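Local coordinates for protein adenosine kinase, putative (Trypanosoma brucei, PDB 2XTB) that probably phosphorylates adenosine and related nucleoside analogues to their monophosphates at the expense of ATP, serving purine salvage, at residues C14-D19 with G90-D95; E115-A120 with L140-H145; L146-M151 with T174-H179. All coordinates share one frame; numbering follows the deposited sequence.

Contact 1 of 3, residues C14-D19 with G90-D95. With KRM (4-[5-(4-phenoxyphenyl)-1H-pyrazol-3-yl]morpholine), chain B.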
loop_
_atom_site.group_PDB
_atom_site.type_symbol
_atom_site.label_atom_id
_atom_site.label_comp_id
_atom_site.label_asym_id
_atom_site.label_seq_id
_atom_site.Cartn_x
_atom_site.Cartn_y
_atom_site.Cartn_z
ATOM N N CYS A 14 0.059 -6.052 4.881
ATOM C CA CYS A 14 -0.532 -4.775 5.260
ATOM C C CYS A 14 -1.746 -4.985 6.161
ATOM O O CYS A 14 -2.047 -6.113 6.567
ATOM C CB CYS A 14 -0.926 -3.977 4.013
ATOM S SG CYS A 14 -1.264 -2.231 4.311
ATOM N N ASN A 15 -2.425 -3.883 6.470
ATOM C CA ASN A 15 -3.662 -3.895 7.236
ATOM C C ASN A 15 -4.883 -3.920 6.308
ATOM O O ASN A 15 -5.197 -2.914 5.665
ATOM C CB ASN A 15 -3.709 -2.674 8.162
ATOM C CG ASN A 15 -2.594 -2.678 9.204
ATOM O OD1 ASN A 15 -1.827 -3.637 9.316
ATOM N ND2 ASN A 15 -2.507 -1.602 9.977
ATOM N N PRO A 16 -5.570 -5.077 6.221
ATOM C CA PRO A 16 -6.705 -5.189 5.308
ATOM C C PRO A 16 -7.969 -4.526 5.849
ATOM O O PRO A 16 -8.415 -4.848 6.949
ATOM C CB PRO A 16 -6.896 -6.704 5.159
ATOM C CG PRO A 16 -6.294 -7.304 6.371
ATOM C CD PRO A 16 -5.322 -6.328 6.963
ATOM N N LEU A 17 -8.524 -3.598 5.075
ATOM C CA LEU A 17 -9.781 -2.940 5.423
ATOM C C LEU A 17 -10.804 -3.144 4.318
ATOM O O LEU A 17 -10.460 -3.128 3.144
ATOM C CB LEU A 17 -9.578 -1.438 5.654
ATOM C CG LEU A 17 -8.493 -0.920 6.605
ATOM C CD1 LEU A 17 -8.531 0.591 6.634
ATOM C CD2 LEU A 17 -8.638 -1.471 8.010
ATOM N N LEU A 18 -12.060 -3.354 4.696
ATOM C CA LEU A 18 -13.135 -3.410 3.716
ATOM C C LEU A 18 -13.693 -2.008 3.536
ATOM O O LEU A 18 -14.238 -1.425 4.476
ATOM C CB LEU A 18 -14.238 -4.380 4.153
ATOM C CG LEU A 18 -15.371 -4.662 3.155
ATOM C CD1 LEU A 18 -14.914 -5.613 2.066
ATOM C CD2 LEU A 18 -16.604 -5.218 3.850
ATOM N N ASP A 19 -13.532 -1.457 2.335
ATOM C CA ASP A 19 -14.151 -0.182 2.000
ATOM C C ASP A 19 -15.657 -0.393 1.933
ATOM O O ASP A 19 -16.159 -1.061 1.028
ATOM C CB ASP A 19 -13.634 0.371 0.665
ATOM C CG ASP A 19 -12.128 0.635 0.665
ATOM O OD1 ASP A 19 -11.491 0.603 1.742
ATOM O OD2 ASP A 19 -11.576 0.881 -0.433
ATOM N N GLY A 90 -2.392 -10.477 6.080
ATOM C CA GLY A 90 -2.958 -9.440 6.925
ATOM C C GLY A 90 -3.838 -10.102 7.956
ATOM O O GLY A 90 -3.814 -11.323 8.098
ATOM N N CYS A 91 -4.620 -9.307 8.675
ATOM C CA CYS A 91 -5.509 -9.868 9.682
ATOM C C CYS A 91 -6.944 -9.348 9.574
ATOM O O CYS A 91 -7.208 -8.159 9.756
ATOM C CB CYS A 91 -4.942 -9.652 11.092
ATOM S SG CYS A 91 -5.797 -10.567 12.389
ATOM N N ILE A 92 -7.859 -10.257 9.257
ATOM C CA ILE A 92 -9.285 -9.959 9.266
ATOM C C ILE A 92 -9.963 -10.725 10.405
ATOM O O ILE A 92 -9.290 -11.340 11.237
ATOM C CB ILE A 92 -9.957 -10.274 7.903
ATOM C CG1 ILE A 92 -9.780 -11.749 7.529
ATOM C CG2 ILE A 92 -9.404 -9.356 6.816
ATOM C CD1 ILE A 92 -10.702 -12.231 6.426
ATOM N N ALA A 93 -11.289 -10.652 10.458
ATOM C CA ALA A 93 -12.081 -11.494 11.350
ATOM C C ALA A 93 -12.979 -12.355 10.488
ATOM O O ALA A 93 -13.289 -11.993 9.347
ATOM C CB ALA A 93 -12.908 -10.647 12.295
ATOM N N ASP A 94 -13.403 -13.493 11.022
ATOM C CA ASP A 94 -14.295 -14.367 10.270
ATOM C C ASP A 94 -15.756 -13.903 10.342
ATOM O O ASP A 94 -16.682 -14.716 10.415
ATOM C CB ASP A 94 -14.140 -15.822 10.713
ATOM C CG ASP A 94 -14.542 -16.798 9.630
ATOM O OD1 ASP A 94 -14.472 -16.427 8.436
ATOM O OD2 ASP A 94 -14.933 -17.933 9.967
ATOM N N ASP A 95 -15.945 -12.584 10.325
ATOM C CA ASP A 95 -17.268 -11.973 10.279
ATOM C C ASP A 95 -17.667 -11.689 8.831
ATOM O O ASP A 95 -16.920 -12.004 7.907
ATOM C CB ASP A 95 -17.304 -10.694 11.131
ATOM C CG ASP A 95 -16.166 -9.731 10.809
ATOM O OD1 ASP A 95 -15.657 -9.750 9.668
ATOM O OD2 ASP A 95 -15.788 -8.943 11.702
HETATM C C24 KRM B . -4.306 0.755 6.905
HETATM C C23 KRM B . -4.135 0.735 5.391
HETATM O O22 KRM B . -5.010 1.702 4.812
HETATM C C21 KRM B . -4.607 3.031 5.142
HETATM C C20 KRM B . -4.748 3.271 6.646
HETATM N N19 KRM B . -4.166 2.137 7.379
HETATM C C16 KRM B . -3.507 2.340 8.575
HETATM C C15 KRM B . -3.595 3.487 9.349
HETATM N N17 KRM B . -2.733 1.398 9.107
HETATM N N18 KRM B . -2.266 1.963 10.303
HETATM C C14 KRM B . -2.780 3.213 10.451
HETATM C C11 KRM B . -2.491 4.101 11.621
HETATM C C10 KRM B . -3.125 5.337 11.774
HETATM C C9 KRM B . -2.833 6.142 12.880
HETATM C C12 KRM B . -1.570 3.678 12.582
HETATM C C13 KRM B . -1.278 4.482 13.685
HETATM C C8 KRM B . -1.905 5.719 13.840
HETATM O O7 KRM B . -1.593 6.482 14.945
HETATM C C6 KRM B . -1.726 7.854 15.008
HETATM C C1 KRM B . -2.797 8.421 15.707
HETATM C C5 KRM B . -0.788 8.688 14.392
HETATM C C4 KRM B . -0.930 10.079 14.467
HETATM C C3 KRM B . -2.004 10.641 15.160
HETATM C C2 KRM B . -2.940 9.810 15.781
HETATM O O HOH W 1 -3.124 -7.146 9.496
#

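Contact 2 of 3, residues E115-A120 with L140-H145. With KRM (4-[5-(4-phenoxyphenyl)-1H-pyrazol-3-yl]morpholine), chain B.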
loop_
_atom_site.group_PDB
_atom_site.type_symbol
_atom_site.label_atom_id
_atom_site.label_comp_id
_atom_site.label_asym_id
_atom_site.label_seq_id
_atom_site.Cartn_x
_atom_site.Cartn_y
_atom_site.Cartn_z
ATOM N N GLU A 115 -5.008 -13.771 8.471
ATOM C CA GLU A 115 -5.375 -14.318 9.770
ATOM C C GLU A 115 -6.845 -14.025 10.075
ATOM O O GLU A 115 -7.394 -13.013 9.630
ATOM C CB GLU A 115 -4.479 -13.742 10.874
ATOM C CG GLU A 115 -4.556 -14.494 12.204
ATOM C CD GLU A 115 -3.856 -13.778 13.354
ATOM O OE1 GLU A 115 -3.066 -12.840 13.108
ATOM O OE2 GLU A 115 -4.102 -14.161 14.519
ATOM N N HIS A 116 -7.468 -14.928 10.826
ATOM C CA HIS A 116 -8.800 -14.710 11.366
ATOM C C HIS A 116 -8.707 -14.608 12.883
ATOM O O HIS A 116 -8.469 -15.606 13.565
ATOM C CB HIS A 116 -9.737 -15.855 10.983
ATOM C CG HIS A 116 -10.043 -15.930 9.520
ATOM N ND1 HIS A 116 -11.171 -15.364 8.967
ATOM C CD2 HIS A 116 -9.379 -16.519 8.498
ATOM C CE1 HIS A 116 -11.186 -15.595 7.666
ATOM N NE2 HIS A 116 -10.108 -16.293 7.356
ATOM N N THR A 117 -8.872 -13.396 13.406
ATOM C CA THR A 117 -8.916 -13.192 14.850
ATOM C C THR A 117 -10.357 -13.082 15.347
ATOM O O THR A 117 -11.275 -12.809 14.568
ATOM C CB THR A 117 -8.105 -11.951 15.294
ATOM O OG1 THR A 117 -8.107 -11.864 16.725
ATOM C CG2 THR A 117 -8.700 -10.676 14.721
ATOM N N THR A 118 -10.539 -13.307 16.644
ATOM C CA THR A 118 -11.835 -13.150 17.299
ATOM C C THR A 118 -11.805 -11.948 18.241
ATOM O O THR A 118 -12.848 -11.499 18.731
ATOM C CB THR A 118 -12.223 -14.408 18.104
ATOM O OG1 THR A 118 -11.180 -14.719 19.039
ATOM C CG2 THR A 118 -12.449 -15.603 17.178
ATOM N N LYS A 119 -10.600 -11.427 18.472
ATOM C CA LYS A 119 -10.363 -10.351 19.435
ATOM C C LYS A 119 -10.860 -8.974 18.979
ATOM O O LYS A 119 -10.927 -8.041 19.783
ATOM C CB LYS A 119 -8.878 -10.309 19.808
ATOM C CG LYS A 119 -8.493 -11.355 20.860
ATOM C CD LYS A 119 -7.334 -12.238 20.395
ATOM C CE LYS A 119 -7.834 -13.440 19.579
ATOM N NZ LYS A 119 -6.786 -13.996 18.668
ATOM N N ALA A 120 -11.208 -8.862 17.697
ATOM C CA ALA A 120 -11.770 -7.638 17.110
ATOM C C ALA A 120 -12.464 -7.955 15.785
ATOM O O ALA A 120 -12.193 -8.986 15.168
ATOM C CB ALA A 120 -10.683 -6.586 16.902
ATOM N N LEU A 140 -9.492 0.431 12.262
ATOM C CA LEU A 140 -8.406 -0.528 12.037
ATOM C C LEU A 140 -8.794 -1.956 12.429
ATOM O O LEU A 140 -8.540 -2.902 11.681
ATOM C CB LEU A 140 -7.129 -0.074 12.759
ATOM C CG LEU A 140 -6.037 0.692 11.987
ATOM C CD1 LEU A 140 -6.575 1.560 10.842
ATOM C CD2 LEU A 140 -5.185 1.532 12.936
ATOM N N GLY A 141 -9.417 -2.092 13.599
ATOM C CA GLY A 141 -9.937 -3.365 14.084
ATOM C C GLY A 141 -8.956 -4.515 14.000
ATOM O O GLY A 141 -7.822 -4.413 14.481
ATOM N N ALA A 142 -9.401 -5.598 13.363
ATOM C CA ALA A 142 -8.672 -6.868 13.309
ATOM C C ALA A 142 -7.254 -6.741 12.760
ATOM O O ALA A 142 -6.350 -7.460 13.193
ATOM C CB ALA A 142 -9.460 -7.893 12.500
ATOM N N ALA A 143 -7.075 -5.819 11.817
ATOM C CA ALA A 143 -5.795 -5.591 11.151
ATOM C C ALA A 143 -4.624 -5.413 12.119
ATOM O O ALA A 143 -3.526 -5.909 11.858
ATOM C CB ALA A 143 -5.900 -4.402 10.225
ATOM N N ASN A 144 -4.869 -4.713 13.228
ATOM C CA ASN A 144 -3.857 -4.483 14.267
ATOM C C ASN A 144 -3.501 -5.721 15.101
ATOM O O ASN A 144 -2.499 -5.721 15.823
ATOM C CB ASN A 144 -4.304 -3.358 15.206
ATOM C CG ASN A 144 -4.122 -1.979 14.604
ATOM O OD1 ASN A 144 -4.786 -1.029 15.011
ATOM N ND2 ASN A 144 -3.217 -1.859 13.640
ATOM N N HIS A 145 -4.323 -6.764 15.000
ATOM C CA HIS A 145 -4.158 -7.965 15.814
ATOM C C HIS A 145 -3.464 -9.103 15.078
ATOM O O HIS A 145 -3.612 -10.276 15.436
ATOM C CB HIS A 145 -5.503 -8.406 16.386
ATOM C CG HIS A 145 -6.087 -7.419 17.341
ATOM N ND1 HIS A 145 -5.813 -7.441 18.691
ATOM C CD2 HIS A 145 -6.901 -6.356 17.138
ATOM C CE1 HIS A 145 -6.446 -6.443 19.281
ATOM N NE2 HIS A 145 -7.115 -5.771 18.361
HETATM C C24 KRM B . -4.306 0.755 6.905
HETATM C C23 KRM B . -4.135 0.735 5.391
HETATM O O22 KRM B . -5.010 1.702 4.812
HETATM C C21 KRM B . -4.607 3.031 5.142
HETATM C C20 KRM B . -4.748 3.271 6.646
HETATM N N19 KRM B . -4.166 2.137 7.379
HETATM C C16 KRM B . -3.507 2.340 8.575
HETATM C C15 KRM B . -3.595 3.487 9.349
HETATM N N17 KRM B . -2.733 1.398 9.107
HETATM N N18 KRM B . -2.266 1.963 10.303
HETATM C C14 KRM B . -2.780 3.213 10.451
HETATM C C11 KRM B . -2.491 4.101 11.621
HETATM C C10 KRM B . -3.125 5.337 11.774
HETATM C C9 KRM B . -2.833 6.142 12.880
HETATM C C12 KRM B . -1.570 3.678 12.582
HETATM C C13 KRM B . -1.278 4.482 13.685
HETATM C C8 KRM B . -1.905 5.719 13.840
HETATM O O7 KRM B . -1.593 6.482 14.945
HETATM C C6 KRM B . -1.726 7.854 15.008
HETATM C C1 KRM B . -2.797 8.421 15.707
HETATM C C5 KRM B . -0.788 8.688 14.392
HETATM C C4 KRM B . -0.930 10.079 14.467
HETATM C C3 KRM B . -2.004 10.641 15.160
HETATM C C2 KRM B . -2.940 9.810 15.781
#

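Contact 3 of 3, residues L146-M151 with T174-H179. With KRM (4-[5-(4-phenoxyphenyl)-1H-pyrazol-3-yl]morpholine), chain B.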
loop_
_atom_site.group_PDB
_atom_site.type_symbol
_atom_site.label_atom_id
_atom_site.label_comp_id
_atom_site.label_asym_id
_atom_site.label_seq_id
_atom_site.Cartn_x
_atom_site.Cartn_y
_atom_site.Cartn_z
ATOM N N LEU A 146 -2.697 -8.747 14.051
ATOM C CA LEU A 146 -1.842 -9.707 13.370
ATOM C C LEU A 146 -0.840 -10.233 14.391
ATOM O O LEU A 146 -0.180 -9.457 15.089
ATOM C CB LEU A 146 -1.145 -9.065 12.166
ATOM C CG LEU A 146 -0.421 -9.980 11.174
ATOM C CD1 LEU A 146 -1.383 -10.953 10.498
ATOM C CD2 LEU A 146 0.313 -9.146 10.135
ATOM N N SER A 147 -0.762 -11.554 14.489
ATOM C CA SER A 147 -0.050 -12.208 15.575
ATOM C C SER A 147 1.175 -12.967 15.085
ATOM O O SER A 147 1.260 -13.340 13.911
ATOM C CB SER A 147 -0.991 -13.175 16.291
ATOM O OG SER A 147 -1.356 -14.241 15.429
ATOM N N SER A 148 2.110 -13.198 16.007
ATOM C CA SER A 148 3.293 -14.017 15.759
ATOM C C SER A 148 2.903 -15.444 15.399
ATOM O O SER A 148 3.613 -16.113 14.647
ATOM C CB SER A 148 4.197 -14.028 16.989
ATOM O OG SER A 148 4.551 -12.712 17.368
ATOM N N GLU A 149 1.772 -15.896 15.941
ATOM C CA GLU A 149 1.232 -17.228 15.666
ATOM C C GLU A 149 0.920 -17.436 14.183
ATOM O O GLU A 149 1.284 -18.464 13.609
ATOM C CB GLU A 149 -0.012 -17.489 16.516
ATOM C CG GLU A 149 -0.550 -18.912 16.409
ATOM C CD GLU A 149 -1.895 -19.095 17.103
ATOM O OE1 GLU A 149 -2.414 -18.115 17.687
ATOM O OE2 GLU A 149 -2.434 -20.224 17.063
ATOM N N HIS A 150 0.254 -16.456 13.573
ATOM C CA HIS A 150 -0.061 -16.496 12.146
ATOM C C HIS A 150 1.190 -16.414 11.274
ATOM O O HIS A 150 1.260 -17.051 10.224
ATOM C CB HIS A 150 -1.023 -15.367 11.776
ATOM C CG HIS A 150 -1.382 -15.332 10.322
ATOM N ND1 HIS A 150 -2.169 -16.293 9.726
ATOM C CD2 HIS A 150 -1.066 -14.448 9.347
ATOM C CE1 HIS A 150 -2.319 -16.005 8.445
ATOM N NE2 HIS A 150 -1.661 -14.889 8.190
ATOM N N MET A 151 2.169 -15.626 11.709
ATOM C CA MET A 151 3.402 -15.449 10.943
ATOM C C MET A 151 4.293 -16.699 10.988
ATOM O O MET A 151 5.130 -16.907 10.104
ATOM C CB MET A 151 4.163 -14.208 11.424
ATOM C CG MET A 151 3.373 -12.891 11.317
ATOM S SD MET A 151 3.077 -12.285 9.632
ATOM C CE MET A 151 4.754 -12.183 9.008
ATOM N N THR A 174 3.489 -0.122 12.474
ATOM C CA THR A 174 2.634 0.350 13.566
ATOM C C THR A 174 2.039 -0.815 14.350
ATOM O O THR A 174 1.610 -0.645 15.490
ATOM C CB THR A 174 1.479 1.243 13.060
ATOM O OG1 THR A 174 0.638 0.488 12.182
ATOM C CG2 THR A 174 2.015 2.463 12.326
ATOM N N VAL A 175 2.013 -1.992 13.725
ATOM C CA VAL A 175 1.480 -3.207 14.344
ATOM C C VAL A 175 2.574 -3.894 15.175
ATOM O O VAL A 175 2.586 -3.780 16.401
ATOM C CB VAL A 175 0.878 -4.185 13.284
ATOM C CG1 VAL A 175 0.245 -5.392 13.955
ATOM C CG2 VAL A 175 -0.144 -3.479 12.413
ATOM N N ASP A 176 3.483 -4.599 14.497
ATOM C CA ASP A 176 4.601 -5.284 15.146
ATOM C C ASP A 176 5.763 -5.462 14.168
ATOM O O ASP A 176 5.643 -6.162 13.161
ATOM C CB ASP A 176 4.161 -6.637 15.723
ATOM C CG ASP A 176 5.266 -7.337 16.519
ATOM O OD1 ASP A 176 6.326 -6.728 16.788
ATOM O OD2 ASP A 176 5.067 -8.514 16.879
ATOM N N VAL A 177 6.886 -4.828 14.489
ATOM C CA VAL A 177 8.058 -4.803 13.617
ATOM C C VAL A 177 8.619 -6.199 13.320
ATOM O O VAL A 177 9.081 -6.456 12.207
ATOM C CB VAL A 177 9.160 -3.844 14.174
ATOM C CG1 VAL A 177 9.782 -4.381 15.473
ATOM C CG2 VAL A 177 10.227 -3.562 13.124
ATOM N N ASN A 178 8.560 -7.096 14.306
ATOM C CA ASN A 178 9.067 -8.462 14.156
ATOM C C ASN A 178 8.423 -9.244 13.013
ATOM O O ASN A 178 9.083 -10.079 12.392
ATOM C CB ASN A 178 8.939 -9.245 15.465
ATOM C CG ASN A 178 9.930 -8.789 16.521
ATOM O OD1 ASN A 178 11.052 -8.381 16.215
ATOM N ND2 ASN A 178 9.517 -8.864 17.779
ATOM N N HIS A 179 7.145 -8.971 12.737
ATOM C CA HIS A 179 6.459 -9.568 11.587
ATOM C C HIS A 179 7.145 -9.156 10.288
ATOM O O HIS A 179 7.334 -9.971 9.383
ATOM C CB HIS A 179 4.983 -9.155 11.528
ATOM C CG HIS A 179 4.194 -9.514 12.748
ATOM N ND1 HIS A 179 4.574 -10.510 13.622
ATOM C CD2 HIS A 179 3.023 -9.024 13.223
ATOM C CE1 HIS A 179 3.682 -10.605 14.592
ATOM N NE2 HIS A 179 2.730 -9.717 14.371
HETATM C C24 KRM B . -4.306 0.755 6.905
HETATM C C23 KRM B . -4.135 0.735 5.391
HETATM O O22 KRM B . -5.010 1.702 4.812
HETATM C C21 KRM B . -4.607 3.031 5.142
HETATM C C20 KRM B . -4.748 3.271 6.646
HETATM N N19 KRM B . -4.166 2.137 7.379
HETATM C C16 KRM B . -3.507 2.340 8.575
HETATM C C15 KRM B . -3.595 3.487 9.349
HETATM N N17 KRM B . -2.733 1.398 9.107
HETATM N N18 KRM B . -2.266 1.963 10.303
HETATM C C14 KRM B . -2.780 3.213 10.451
HETATM C C11 KRM B . -2.491 4.101 11.621
HETATM C C10 KRM B . -3.125 5.337 11.774
HETATM C C9 KRM B . -2.833 6.142 12.880
HETATM C C12 KRM B . -1.570 3.678 12.582
HETATM C C13 KRM B . -1.278 4.482 13.685
HETATM C C8 KRM B . -1.905 5.719 13.840
HETATM O O7 KRM B . -1.593 6.482 14.945
HETATM C C6 KRM B . -1.726 7.854 15.008
HETATM C C1 KRM B . -2.797 8.421 15.707
HETATM C C5 KRM B . -0.788 8.688 14.392
HETATM C C4 KRM B . -0.930 10.079 14.467
HETATM C C3 KRM B . -2.004 10.641 15.160
HETATM C C2 KRM B . -2.940 9.810 15.781
#

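Contact 1 of 3, residues C14-D19 with G90-D95
Just behind N15, a residue of the adenosine site, P16 packs its ring against the end of strand 86-93, while N15 itself turns toward the bound ligand. P16 CG comes 3.5 Å from C91 N and also touches the methyl I92 CG2 at 3.8 Å. A proline suits the spot: its compact apolar ring lies against the C91 backbone and I92 CG2, and it has no backbone N-H that would need a partner. G90 suits its place too, since without a side chain its CA can approach C14 O to 3.5 Å and also lie beside P16 CD. A water lies between C14 O and C91 N; it accepts a weak bond from C91 N at 2.8 Å and may donate to C14 O. N15 points to the other side. With CG beside its own backbone N (chi1 -63°), the amide reaches KRM, and N15 ND2 gives pyrazole N17 a weak, bent hydrogen bond of 3.1 Å with an N-H...N angle of 129°. N15 also binds adenosine, as does D19 in strand 17-23, so KRM touches a residue of the substrate site and probably overlaps that site. Residues 14-19 carry the chain from strand 10-13 of the large sheet into strand 17-23 of the smaller one, the lid sheet of ribokinase-like enzymes. Strand 86-93 lies next to 10-13 in the large sheet, L101 of helix 96-106 packs on both P16 and I92, and A143 and N144 touch N15.

Contact 2 of 3, residues E115-A120 with L140-H145
The imidazole of H145 meets A120 and K119 through their CB atoms. A120 CB lies 3.8 Å from H145 CD2, and K119 CB approaches the ring at H145 ND1, 4.3 Å away. Alanine suits this place because its single methyl can rest against the imidazole and, at the same time, against the backbone, with A120 CB 3.9 Å from A142 N. The carboxylate of E115 stands near the backbone oxygen of H145, but both are acceptors and its OE2 is instead hydrogen-bonded to S147 OG. T117 adds an apolar contact between the two segments: its hydroxyl is anti to the backbone N (chi1 -176°), which turns T117 CG2 to A142 CB at 3.6 Å. T117 OG1 also accepts from K119 N at 3.1 Å with an N-H...O angle of 161°, an ST turn that shapes the chain as it leaves strand 111-117, the outermost strand of the large sheet at this end. Facing it is a short 3-10 segment, 142-144, within the loop that follows strand 133-139. H145 N bonds to A142 O at 2.8 Å there, and G141, with its positive phi of 49°, takes a conformation that glycine readily adopts. A142 is also tied through its backbone to G121. At the start of the loop, L140 turns to the ligand, placing CD2 3.8 Å from pyrazole carbon C14 of KRM and CD1 beside the same ring.

Contact 3 of 3, residues L146-M151 with T174-H179
Two helix starts meet where H179, in the first turn of helix 177-189, reaches across to L146, just ahead of helix 148-152. H179 NE2 donates to L146 O at 3.0 Å with an N-H...O angle of 148°, approaching from above the carbonyl plane. The imidazole is held between unlike neighbours. M151 CG lies over one face in a CH-pi contact, 3.9 Å from the centroid of the H179 ring, and D176 OD2 stands over the opposite face toward the rim. S148 OG sits at the ring edge, 3.6 Å from H179 CE1. M151 suits its place because its flexible chain, bent at chi2 and chi3, can curl so that CG rests over the ring, toward its rim, while M151 CE reaches H179 O at 3.4 Å; its sulfur takes only an oblique position to the ring. L146 brings branched carbon to the H179 CD2 side, with CD2 of the leucine 4.1 Å away, and its CB also meets V175 CG1. S147 and D176 are the N-cap residues of the two helices, a role serine and aspartate readily fill: S147 OG accepts a weak capping bond from H150 N, and D176 OD1 one from N178 N. S147 OG is also hydrogen-bonded to E115. Farther back, T174 packs on KRM, its CG2 3.8 Å from C12 of the ligand, and its hydroxyl bonds to F171 O, at a residue that binds adenosine. For H179 the chemistry implies a proton on NE2; the D176 carboxylate over the ring may favour a positively charged imidazole, whereas the start of helix 148-152, with S148 N close to CE1, would probably oppose it.

How the contacts relate
The contacts follow one another along the chain, each closing before the next opens, yet they cluster in space. The centres of contacts 1 and 2 are about 7 Å apart, those of 2 and 3 about 11 Å, and those of 1 and 3 about 14 Å. Contacts 1 and 2 share the large sheet, where neighbouring strands 86-93 and 111-117 are joined by backbone bonds of E115 to G90 and I92. E115 then links onward to contact 3 at the start of helix 148-152. Each contact also reaches KRM, through N15, L140 or T174, so the three probably help to back the nucleoside pocket, with V175 beside N15.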